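Local coordinates for protein catechol 2,3-dioxygenase (Pseudomonas sp. KL28, PDB 3HQ0) that probably catalyses iron(II)-dependent extradiol cleavage of catechol by O2, giving (2Z,4E)-2-hydroxy-6-oxohexa-2,4-dienoate and a proton, at residues C155-P160 / G212-C217; M190-S195 / I203-Y208; V14-L19 / D260-R265; Q40-F45 / C55-E60. All coordinates share one frame; numbering follows the deposited sequence.

Contact 1: residues C155-P160 / G212-C217; sequences CLLYGP and GKLHHC. With FE (Fe (III) ion), chain E.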
# COMPACT_ATOMS: atom_id res chain seq x y z
N CYS A 155 -8.49 -22.43 -8.50
CA CYS A 155 -7.87 -23.54 -7.80
C CYS A 155 -6.81 -24.07 -8.76
O CYS A 155 -6.79 -23.71 -9.94
CB CYS A 155 -8.89 -24.63 -7.43
SG CYS A 155 -9.47 -25.66 -8.79
N LEU A 156 -5.88 -24.87 -8.25
CA LEU A 156 -4.85 -25.44 -9.11
C LEU A 156 -4.86 -26.92 -8.81
O LEU A 156 -4.59 -27.33 -7.68
CB LEU A 156 -3.48 -24.82 -8.80
CG LEU A 156 -2.35 -25.29 -9.73
CD1 LEU A 156 -1.23 -24.27 -9.75
CD2 LEU A 156 -1.84 -26.64 -9.27
N LEU A 157 -5.20 -27.72 -9.82
CA LEU A 157 -5.28 -29.16 -9.64
C LEU A 157 -4.10 -29.92 -10.21
O LEU A 157 -3.51 -29.52 -11.22
CB LEU A 157 -6.58 -29.69 -10.26
CG LEU A 157 -7.91 -29.03 -9.90
CD1 LEU A 157 -8.06 -28.91 -8.38
CD2 LEU A 157 -7.98 -27.67 -10.57
N TYR A 158 -3.78 -31.04 -9.56
CA TYR A 158 -2.69 -31.93 -9.94
C TYR A 158 -3.27 -33.24 -10.47
O TYR A 158 -4.06 -33.90 -9.78
CB TYR A 158 -1.82 -32.25 -8.72
CG TYR A 158 -0.63 -31.33 -8.49
CD1 TYR A 158 -0.68 -29.97 -8.82
CD2 TYR A 158 0.52 -31.81 -7.87
CE1 TYR A 158 0.40 -29.12 -8.54
CE2 TYR A 158 1.60 -30.97 -7.58
CZ TYR A 158 1.53 -29.63 -7.91
OH TYR A 158 2.58 -28.81 -7.58
N GLY A 159 -2.89 -33.63 -11.68
CA GLY A 159 -3.40 -34.86 -12.25
C GLY A 159 -2.78 -35.12 -13.61
O GLY A 159 -2.14 -34.23 -14.17
N PRO A 160 -2.95 -36.32 -14.17
CA PRO A 160 -2.39 -36.69 -15.47
C PRO A 160 -3.23 -36.23 -16.66
O PRO A 160 -4.37 -35.78 -16.50
CB PRO A 160 -2.32 -38.21 -15.38
CG PRO A 160 -3.58 -38.52 -14.63
CD PRO A 160 -3.57 -37.49 -13.51
N GLY A 212 -6.97 -36.65 -9.46
CA GLY A 212 -7.80 -35.96 -8.49
C GLY A 212 -7.13 -35.15 -7.39
O GLY A 212 -7.82 -34.71 -6.46
N LYS A 213 -5.82 -34.94 -7.48
CA LYS A 213 -5.08 -34.19 -6.46
C LYS A 213 -5.42 -32.70 -6.44
O LYS A 213 -5.56 -32.06 -7.49
CB LYS A 213 -3.57 -34.33 -6.69
CG LYS A 213 -2.97 -35.67 -6.28
CD LYS A 213 -2.57 -35.70 -4.81
CE LYS A 213 -3.77 -35.63 -3.88
NZ LYS A 213 -4.75 -36.74 -4.12
N LEU A 214 -5.54 -32.15 -5.23
CA LEU A 214 -5.83 -30.73 -5.05
C LEU A 214 -4.59 -30.03 -4.51
O LEU A 214 -4.14 -30.33 -3.40
CB LEU A 214 -7.00 -30.55 -4.07
CG LEU A 214 -7.51 -29.17 -3.61
CD1 LEU A 214 -6.94 -28.85 -2.25
CD2 LEU A 214 -7.19 -28.09 -4.63
N HIS A 215 -4.01 -29.13 -5.30
CA HIS A 215 -2.84 -28.41 -4.82
C HIS A 215 -3.38 -27.33 -3.89
O HIS A 215 -3.03 -27.28 -2.72
CB HIS A 215 -2.06 -27.76 -5.97
CG HIS A 215 -0.81 -27.08 -5.53
ND1 HIS A 215 0.33 -27.77 -5.16
CD2 HIS A 215 -0.51 -25.77 -5.37
CE1 HIS A 215 1.27 -26.91 -4.81
NE2 HIS A 215 0.79 -25.69 -4.93
N HIS A 216 -4.26 -26.47 -4.42
CA HIS A 216 -4.85 -25.43 -3.60
C HIS A 216 -6.05 -24.73 -4.21
O HIS A 216 -6.24 -24.73 -5.43
CB HIS A 216 -3.82 -24.33 -3.24
CG HIS A 216 -3.45 -23.45 -4.40
ND1 HIS A 216 -2.43 -23.76 -5.28
CD2 HIS A 216 -3.96 -22.27 -4.82
CE1 HIS A 216 -2.34 -22.81 -6.19
NE2 HIS A 216 -3.26 -21.90 -5.94
N CYS A 217 -6.86 -24.15 -3.34
CA CYS A 217 -8.00 -23.33 -3.74
C CYS A 217 -7.49 -21.93 -3.45
O CYS A 217 -6.73 -21.74 -2.50
CB CYS A 217 -9.22 -23.64 -2.89
SG CYS A 217 -10.13 -25.07 -3.47
FE FE E . -3.22 -19.88 -7.29
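Leu156 O takes two backbone donors from one neighbouring strand: His215 N at 3.0 Å and, weakly, His216 N, which lies 3.4 Å from Leu156 O. This is a classic beta bulge, set between antiparallel strands at the centre of the C-terminal extradiol dioxygenase sheet. The extra residue shifts the register by one, so two successive side chains, His215 and His216, end up beside Leu156. The return bond, Leu156 N to His216 O, is 2.8 Å long and fixes the metal-side end. Leu156 CD2 lies alongside His215 CB at 3.5 Å, while its CB, and less closely its CD1, approach His216 CE1. Tyr158 and His215 hold their rings nearly parallel, planes 15° apart, but slid so far that they barely overlap; Tyr158 OH bonds onward to Asp294 O. On the other side of the sheet Leu157 CD1 touches Leu214 CD2. The bulge thus illustrates how one extra residue sets an iron ligand and its neighbour against Leu156. His216 CG stands between the backbone N and the carbonyl carbon (chi1 72°), turning the imidazole toward the iron, which His154 and Glu267 also bind; His216 NE2 lies 2.4 Å from the metal.

Contact 2: residues M190-S195 / I203-Y208; sequences MGIWLS and IAFVEY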
# COMPACT_ATOMS: atom_id res chain seq x y z
N MET A 190 3.73 -28.76 -19.09
CA MET A 190 3.70 -29.42 -17.79
C MET A 190 2.73 -28.71 -16.85
O MET A 190 2.39 -29.21 -15.79
CB MET A 190 5.10 -29.45 -17.17
CG MET A 190 6.09 -30.28 -17.97
SD MET A 190 5.60 -32.02 -18.14
CE MET A 190 5.80 -32.59 -16.41
N GLY A 191 2.30 -27.52 -17.27
CA GLY A 191 1.36 -26.76 -16.47
C GLY A 191 0.57 -25.82 -17.34
O GLY A 191 1.07 -25.36 -18.37
N ILE A 192 -0.67 -25.53 -16.94
CA ILE A 192 -1.50 -24.61 -17.70
C ILE A 192 -2.38 -23.77 -16.79
O ILE A 192 -2.87 -24.23 -15.77
CB ILE A 192 -2.42 -25.35 -18.70
CG1 ILE A 192 -3.26 -26.40 -17.98
CG2 ILE A 192 -1.58 -25.97 -19.81
CD1 ILE A 192 -4.23 -27.14 -18.92
N TRP A 193 -2.56 -22.51 -17.18
CA TRP A 193 -3.37 -21.57 -16.44
C TRP A 193 -4.45 -21.11 -17.41
O TRP A 193 -4.16 -20.45 -18.41
CB TRP A 193 -2.50 -20.42 -15.95
CG TRP A 193 -1.68 -20.83 -14.75
CD1 TRP A 193 -1.96 -20.55 -13.44
CD2 TRP A 193 -0.52 -21.67 -14.75
NE1 TRP A 193 -1.05 -21.17 -12.62
CE2 TRP A 193 -0.15 -21.86 -13.39
CE3 TRP A 193 0.25 -22.27 -15.75
CZ2 TRP A 193 0.95 -22.64 -13.02
CZ3 TRP A 193 1.35 -23.05 -15.38
CH2 TRP A 193 1.68 -23.23 -14.02
N LEU A 194 -5.68 -21.50 -17.11
CA LEU A 194 -6.82 -21.22 -17.96
C LEU A 194 -7.77 -20.14 -17.42
O LEU A 194 -7.96 -19.99 -16.21
CB LEU A 194 -7.60 -22.52 -18.18
CG LEU A 194 -6.77 -23.70 -18.72
CD1 LEU A 194 -7.53 -25.01 -18.48
CD2 LEU A 194 -6.49 -23.51 -20.21
N SER A 195 -8.38 -19.42 -18.35
CA SER A 195 -9.31 -18.36 -18.01
C SER A 195 -10.57 -18.44 -18.86
O SER A 195 -10.54 -18.92 -20.00
CB SER A 195 -8.64 -16.99 -18.21
OG SER A 195 -9.59 -15.94 -18.16
N ILE A 203 -8.86 -21.32 -13.40
CA ILE A 203 -8.48 -22.67 -12.99
C ILE A 203 -7.13 -23.01 -13.63
O ILE A 203 -6.80 -22.50 -14.70
CB ILE A 203 -9.54 -23.73 -13.40
CG1 ILE A 203 -9.22 -25.07 -12.72
CG2 ILE A 203 -9.56 -23.91 -14.91
CD1 ILE A 203 -10.38 -26.07 -12.73
N ALA A 204 -6.34 -23.84 -12.96
CA ALA A 204 -5.02 -24.23 -13.46
C ALA A 204 -4.76 -25.72 -13.20
O ALA A 204 -5.32 -26.30 -12.27
CB ALA A 204 -3.91 -23.38 -12.80
N PHE A 205 -3.92 -26.33 -14.03
CA PHE A 205 -3.58 -27.74 -13.87
C PHE A 205 -2.08 -27.98 -14.03
O PHE A 205 -1.43 -27.36 -14.86
CB PHE A 205 -4.30 -28.60 -14.92
CG PHE A 205 -5.80 -28.58 -14.82
CD1 PHE A 205 -6.54 -27.54 -15.37
CD2 PHE A 205 -6.47 -29.62 -14.19
CE1 PHE A 205 -7.93 -27.53 -15.30
CE2 PHE A 205 -7.87 -29.63 -14.11
CZ PHE A 205 -8.60 -28.58 -14.67
N VAL A 206 -1.55 -28.89 -13.22
CA VAL A 206 -0.14 -29.25 -13.30
C VAL A 206 -0.08 -30.76 -13.51
O VAL A 206 -0.75 -31.52 -12.81
CB VAL A 206 0.62 -28.87 -12.01
CG1 VAL A 206 2.04 -29.39 -12.06
CG2 VAL A 206 0.63 -27.35 -11.84
N GLU A 207 0.72 -31.19 -14.49
CA GLU A 207 0.85 -32.63 -14.79
C GLU A 207 1.40 -33.36 -13.59
O GLU A 207 2.50 -33.05 -13.11
CB GLU A 207 1.77 -32.84 -16.00
CG GLU A 207 1.88 -34.30 -16.49
CD GLU A 207 0.59 -34.85 -17.10
OE1 GLU A 207 -0.11 -34.12 -17.84
OE2 GLU A 207 0.28 -36.04 -16.86
N TYR A 208 0.64 -34.32 -13.09
CA TYR A 208 1.02 -35.10 -11.92
C TYR A 208 0.43 -36.50 -12.09
O TYR A 208 -0.70 -36.65 -12.52
CB TYR A 208 0.44 -34.44 -10.67
CG TYR A 208 1.03 -34.92 -9.37
CD1 TYR A 208 2.36 -34.67 -9.05
CD2 TYR A 208 0.25 -35.60 -8.45
CE1 TYR A 208 2.89 -35.09 -7.84
CE2 TYR A 208 0.77 -36.02 -7.24
CZ TYR A 208 2.09 -35.76 -6.94
OH TYR A 208 2.61 -36.20 -5.74
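Segments 190-195 and 203-208 run antiparallel, their strand axes 4.8 Å apart, in a regular pairing where Ile192 and Leu194 each exchange two backbone hydrogen bonds with Phe205 and Ile203, respectively. A further bond at the far end, Glu207 N to Met190 O at 2.9 Å, is almost straight at the hydrogen (170°), though the donor is tilted from the carbonyl plane. The two faces of the hairpin differ. On one, Trp193 has its CG anti to the carbonyl carbon (chi1 -77°), which lays the indole across the neighbouring strand; Ala204 CB sits over the five-membered ring, 3.7 Å from its centroid, in a CH-pi contact. This face looks toward the metal site, with the Trp193 side chain about 6 Å from the iron at nearest approach. On the other, Leu194 CD1 meets Phe205 CE1 at 4.1 Å, the two side chains crossing at about a right angle, and Ile192 CG1 rests 3.9 Å from Phe205 CB. Phe205 and Ile192 also pack on helix 162-171. Such a hairpin, with one face to the metal and one to the helix, supplies the last two strands of a beta-alpha-beta-beta-beta module of the vicinal oxygen chelate fold.

Contact 3: residues V14-L19 / D260-R265; sequences VRVLNL and DPSGNR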
# COMPACT_ATOMS: atom_id res chain seq x y z
N VAL A 14 -14.49 -29.12 -0.36
CA VAL A 14 -13.27 -29.69 0.16
C VAL A 14 -13.55 -30.56 1.37
O VAL A 14 -14.50 -30.31 2.10
CB VAL A 14 -12.29 -28.55 0.55
CG1 VAL A 14 -11.05 -29.12 1.22
CG2 VAL A 14 -11.92 -27.75 -0.70
N ARG A 15 -12.72 -31.57 1.56
CA ARG A 15 -12.85 -32.51 2.67
C ARG A 15 -11.96 -32.13 3.83
O ARG A 15 -10.76 -31.92 3.66
CB ARG A 15 -12.46 -33.92 2.23
CG ARG A 15 -13.23 -34.48 1.05
CD ARG A 15 -12.92 -35.96 0.91
NE ARG A 15 -11.55 -36.20 0.50
CZ ARG A 15 -11.11 -36.09 -0.75
NH1 ARG A 15 -11.96 -35.73 -1.71
NH2 ARG A 15 -9.84 -36.33 -1.05
N VAL A 16 -12.54 -32.06 5.03
CA VAL A 16 -11.79 -31.74 6.23
C VAL A 16 -11.87 -32.90 7.23
O VAL A 16 -12.94 -33.48 7.41
CB VAL A 16 -12.32 -30.45 6.88
CG1 VAL A 16 -12.01 -29.27 5.98
CG2 VAL A 16 -13.83 -30.56 7.07
N LEU A 17 -10.75 -33.25 7.85
CA LEU A 17 -10.70 -34.36 8.81
C LEU A 17 -11.55 -34.17 10.05
O LEU A 17 -12.01 -35.14 10.65
CB LEU A 17 -9.26 -34.63 9.25
CG LEU A 17 -8.31 -35.27 8.23
CD1 LEU A 17 -8.95 -36.53 7.67
CD2 LEU A 17 -8.00 -34.30 7.12
N ASN A 18 -11.76 -32.91 10.44
CA ASN A 18 -12.57 -32.60 11.61
C ASN A 18 -13.48 -31.43 11.27
O ASN A 18 -13.04 -30.29 11.17
CB ASN A 18 -11.68 -32.25 12.80
CG ASN A 18 -12.48 -31.85 14.02
OD1 ASN A 18 -13.06 -30.78 14.08
ND2 ASN A 18 -12.52 -32.74 15.01
N LEU A 19 -14.76 -31.73 11.09
CA LEU A 19 -15.74 -30.72 10.72
C LEU A 19 -15.78 -29.51 11.65
O LEU A 19 -15.96 -28.39 11.20
CB LEU A 19 -17.14 -31.34 10.63
CG LEU A 19 -18.29 -30.42 10.19
CD1 LEU A 19 -18.03 -29.92 8.78
CD2 LEU A 19 -19.61 -31.16 10.25
N ASP A 260 -4.88 -25.70 5.76
CA ASP A 260 -6.11 -25.91 6.51
C ASP A 260 -5.66 -26.77 7.70
O ASP A 260 -4.57 -27.33 7.67
CB ASP A 260 -7.02 -26.76 5.63
CG ASP A 260 -8.47 -26.48 5.85
OD1 ASP A 260 -9.28 -27.13 5.15
OD2 ASP A 260 -8.79 -25.61 6.69
N PRO A 261 -6.49 -26.87 8.75
CA PRO A 261 -6.03 -27.73 9.85
C PRO A 261 -6.03 -29.19 9.37
O PRO A 261 -5.31 -30.04 9.90
CB PRO A 261 -7.06 -27.47 10.94
CG PRO A 261 -7.37 -26.03 10.74
CD PRO A 261 -7.52 -25.93 9.23
N SER A 262 -6.83 -29.48 8.34
CA SER A 262 -6.92 -30.82 7.77
C SER A 262 -5.82 -31.05 6.76
O SER A 262 -5.61 -32.18 6.29
CB SER A 262 -8.28 -31.02 7.09
OG SER A 262 -9.35 -30.89 8.00
N GLY A 263 -5.10 -29.99 6.42
CA GLY A 263 -4.03 -30.12 5.45
C GLY A 263 -4.41 -29.71 4.04
O GLY A 263 -3.74 -30.10 3.08
N ASN A 264 -5.50 -28.97 3.90
CA ASN A 264 -5.91 -28.50 2.58
C ASN A 264 -5.18 -27.17 2.37
O ASN A 264 -5.32 -26.26 3.18
CB ASN A 264 -7.42 -28.25 2.53
CG ASN A 264 -8.23 -29.53 2.65
OD1 ASN A 264 -9.12 -29.64 3.50
ND2 ASN A 264 -7.94 -30.49 1.79
N ARG A 265 -4.39 -27.08 1.31
CA ARG A 265 -3.67 -25.84 1.05
C ARG A 265 -4.57 -24.82 0.35
O ARG A 265 -5.32 -25.17 -0.57
CB ARG A 265 -2.44 -26.10 0.18
CG ARG A 265 -1.66 -24.84 -0.15
CD ARG A 265 -0.66 -25.02 -1.29
NE ARG A 265 0.54 -25.77 -0.93
CZ ARG A 265 0.81 -27.01 -1.33
NH1 ARG A 265 -0.04 -27.66 -2.12
NH2 ARG A 265 1.95 -27.60 -0.97
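The flat amide of Asn264 lies beneath Val14, whose CG1 stands over the amide plane 3.2 Å from Asn264 CG; the two side chains come from opposite directions. Arg15 O is 3.6 Å from Asn264 CG, beside the amide. The second flat group, the carboxylate of Asp260, meets a methyl: Val16 CG1 is 3.6 Å from Asp260 OD1, and the side chains cross at about a right angle. The same oxygen is hydrogen-bonded to the hydroxyl of Tyr26, on helix 19-29, so the carboxylate joins the apolar packing without losing a polar partner. Ser262 makes the firm polar link. Its OG accepts Leu17 N at 2.7 Å, through a bent N-H (133°), and also comes close to Val16 CA. The hydroxyl points there because it is anti to its own carbonyl carbon, chi1 -62°. Leu17 then folds its CD2 branch over the serine, where the 3.3 Å between Leu17 CD2 and Ser262 CB is tighter than usual van der Waals contact. One residue further, Asn18 is the N-cap of helix 19-29, its OD1 accepting Glu21 N, so the serine grips the chain just where strand passes into helix. Segment 260-265 owes its shape to a type I turn from Asp260 to Gly263. Asp260 N to Asn264 O, 2.7 Å, closes the hairpin base, and Gly263 adopts positive phi. This is the type I turn with G1 bulge of a 3:5 hairpin, here linking strands 254-259 and 265-270 and docking the C-terminal half of the dioxygenase on the N-terminal half.

Contact 4: residues Q40-F45 / C55-E60; sequences QGRVYF and CYIIRE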
# COMPACT_ATOMS: atom_id res chain seq x y z
N GLN A 40 -26.83 -33.46 5.32
CA GLN A 40 -25.67 -34.32 5.15
C GLN A 40 -24.50 -33.98 6.07
O GLN A 40 -23.56 -34.77 6.21
CB GLN A 40 -25.18 -34.27 3.71
CG GLN A 40 -26.19 -34.74 2.68
CD GLN A 40 -25.59 -34.79 1.30
OE1 GLN A 40 -24.54 -35.40 1.09
NE2 GLN A 40 -26.25 -34.14 0.35
N GLY A 41 -24.56 -32.80 6.69
CA GLY A 41 -23.49 -32.40 7.59
C GLY A 41 -22.47 -31.45 6.97
O GLY A 41 -21.39 -31.24 7.52
N ARG A 42 -22.81 -30.88 5.82
CA ARG A 42 -21.92 -29.94 5.14
C ARG A 42 -22.17 -28.52 5.61
O ARG A 42 -23.31 -28.14 5.89
CB ARG A 42 -22.12 -30.00 3.63
CG ARG A 42 -21.94 -31.36 3.01
CD ARG A 42 -23.02 -31.57 1.97
NE ARG A 42 -22.51 -31.67 0.61
CZ ARG A 42 -23.26 -31.60 -0.48
NH1 ARG A 42 -24.58 -31.42 -0.39
NH2 ARG A 42 -22.69 -31.73 -1.66
N VAL A 43 -21.10 -27.74 5.68
CA VAL A 43 -21.21 -26.35 6.10
C VAL A 43 -20.78 -25.49 4.92
O VAL A 43 -19.71 -25.70 4.35
CB VAL A 43 -20.32 -26.08 7.32
CG1 VAL A 43 -20.38 -24.60 7.70
CG2 VAL A 43 -20.77 -26.95 8.48
N TYR A 44 -21.63 -24.54 4.56
CA TYR A 44 -21.39 -23.65 3.42
C TYR A 44 -20.87 -22.27 3.82
O TYR A 44 -21.27 -21.71 4.84
CB TYR A 44 -22.70 -23.47 2.63
CG TYR A 44 -23.31 -24.76 2.09
CD1 TYR A 44 -23.66 -25.80 2.95
CD2 TYR A 44 -23.55 -24.92 0.73
CE1 TYR A 44 -24.24 -26.98 2.47
CE2 TYR A 44 -24.14 -26.09 0.24
CZ TYR A 44 -24.48 -27.11 1.11
OH TYR A 44 -25.03 -28.27 0.61
N PHE A 45 -19.97 -21.73 3.00
CA PHE A 45 -19.39 -20.40 3.21
C PHE A 45 -19.34 -19.66 1.89
O PHE A 45 -19.38 -20.27 0.82
CB PHE A 45 -17.94 -20.48 3.71
CG PHE A 45 -17.78 -21.09 5.05
CD1 PHE A 45 -17.60 -22.47 5.19
CD2 PHE A 45 -17.78 -20.29 6.19
CE1 PHE A 45 -17.41 -23.03 6.45
CE2 PHE A 45 -17.60 -20.85 7.45
CZ PHE A 45 -17.42 -22.22 7.58
N CYS A 55 -19.36 -20.50 -2.05
CA CYS A 55 -18.25 -20.67 -2.97
C CYS A 55 -17.31 -21.72 -2.37
O CYS A 55 -16.46 -22.28 -3.06
CB CYS A 55 -17.49 -19.36 -3.18
SG CYS A 55 -16.57 -18.84 -1.72
N TYR A 56 -17.47 -21.97 -1.07
CA TYR A 56 -16.63 -22.94 -0.38
C TYR A 56 -17.48 -23.80 0.56
O TYR A 56 -18.17 -23.27 1.44
CB TYR A 56 -15.55 -22.21 0.43
CG TYR A 56 -14.28 -23.01 0.64
CD1 TYR A 56 -13.36 -23.18 -0.39
CD2 TYR A 56 -14.00 -23.59 1.88
CE1 TYR A 56 -12.19 -23.91 -0.20
CE2 TYR A 56 -12.84 -24.32 2.09
CZ TYR A 56 -11.94 -24.47 1.05
OH TYR A 56 -10.78 -25.18 1.25
N ILE A 57 -17.42 -25.12 0.37
CA ILE A 57 -18.19 -26.07 1.18
C ILE A 57 -17.24 -27.10 1.79
O ILE A 57 -16.37 -27.64 1.10
CB ILE A 57 -19.25 -26.82 0.32
CG1 ILE A 57 -20.15 -25.82 -0.41
CG2 ILE A 57 -20.11 -27.73 1.20
CD1 ILE A 57 -19.51 -25.19 -1.64
N ILE A 58 -17.40 -27.37 3.08
CA ILE A 58 -16.56 -28.36 3.74
C ILE A 58 -17.37 -29.59 4.13
O ILE A 58 -18.53 -29.49 4.51
CB ILE A 58 -15.88 -27.78 5.00
CG1 ILE A 58 -16.93 -27.31 6.00
CG2 ILE A 58 -14.93 -26.65 4.60
CD1 ILE A 58 -16.34 -26.82 7.31
N ARG A 59 -16.73 -30.75 4.05
CA ARG A 59 -17.38 -32.01 4.37
C ARG A 59 -16.45 -32.87 5.21
O ARG A 59 -15.31 -33.12 4.82
CB ARG A 59 -17.73 -32.73 3.06
CG ARG A 59 -18.47 -34.05 3.21
CD ARG A 59 -18.77 -34.63 1.84
NE ARG A 59 -17.59 -35.18 1.19
CZ ARG A 59 -17.11 -36.40 1.42
NH1 ARG A 59 -17.73 -37.21 2.27
NH2 ARG A 59 -16.03 -36.82 0.78
N GLU A 60 -16.93 -33.32 6.37
CA GLU A 60 -16.10 -34.17 7.21
C GLU A 60 -15.90 -35.47 6.45
O GLU A 60 -16.86 -36.06 5.95
CB GLU A 60 -16.78 -34.44 8.56
CG GLU A 60 -15.91 -35.24 9.53
CD GLU A 60 -16.46 -35.28 10.95
OE1 GLU A 60 -17.57 -35.83 11.16
OE2 GLU A 60 -15.79 -34.76 11.87
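A beta hairpin of the N-terminal vicinal oxygen chelate module, carrying a classic bulge at its turn end, brings segments 40-45 and 55-60 together. The bulge centres on Phe45 O, which accepts two successive amides: Cys55 N at 2.9 Å and Tyr56 N at 3.2 Å. They approach differently, Cys55 N in the carbonyl plane and Tyr56 N well above it. Phe45 N answers with a 2.8 Å bond to Tyr56 O, and Ile58 N donates to Val43 O, while the reverse bond from Val43 N to Ile58 O is weak. Tyr44 and Ile57 carry one face of the hairpin. Ile57 CG2 stands over the centre of the Tyr44 ring, 4.2 Å from the centroid and 2° off its normal, a CH-pi contact; the other branch touches the ring too, Ile57 CG1 lying 3.7 Å from Tyr44 CD2. On the opposite face Ile58 places CG1 between its backbone N and carbonyl carbon (chi1 60°), which carries the branch back across to Val43 CB and lets Ile58 CD1 reach the edge of the Phe45 ring, 4.0 Å from CE1. Two arginines share the open end, Arg42 CG being 4.4 Å from Arg59 CG; salt bridges to Asp38 and Asp67 respectively probably ease their like charges, and Arg42 NH2 also bonds to Gln13 OE1. Tyr44 OH also bonds to Asp38. Strand 33-37 borders the hairpin beyond Val43 and Tyr44, strand 9-16 adjoins it at Ile57, and helix 19-29 packs on the side of Val43, Phe45 and Ile58.

In the fold
Contacts 1 and 2 lie in the C-terminal half of the chain and contact 4 in the N-terminal half, while contact 3 bridges them. Contacts 1 and 2 continue one sheet, joined by Leu157 N to Ala204 O at 2.8 Å; segment 14-19 of contact 3 meets contact 4 similarly through Val14 N and Ile57 O, also 2.8 Å apart. Contacts 2 and 4 are hairpins at equivalent places in the two modules, their centres about 26 Å apart and without touch. Between the halves, Cys217 CB of contact 1 packs 4.0 Å from Tyr56 CE1 of contact 4. Within the C-terminal half, Arg265 NH1 of contact 3 reaches His215 O at 3.1 Å. Iron belongs to contact 1; the side chain of Val14 is about 13 Å from the bound iron.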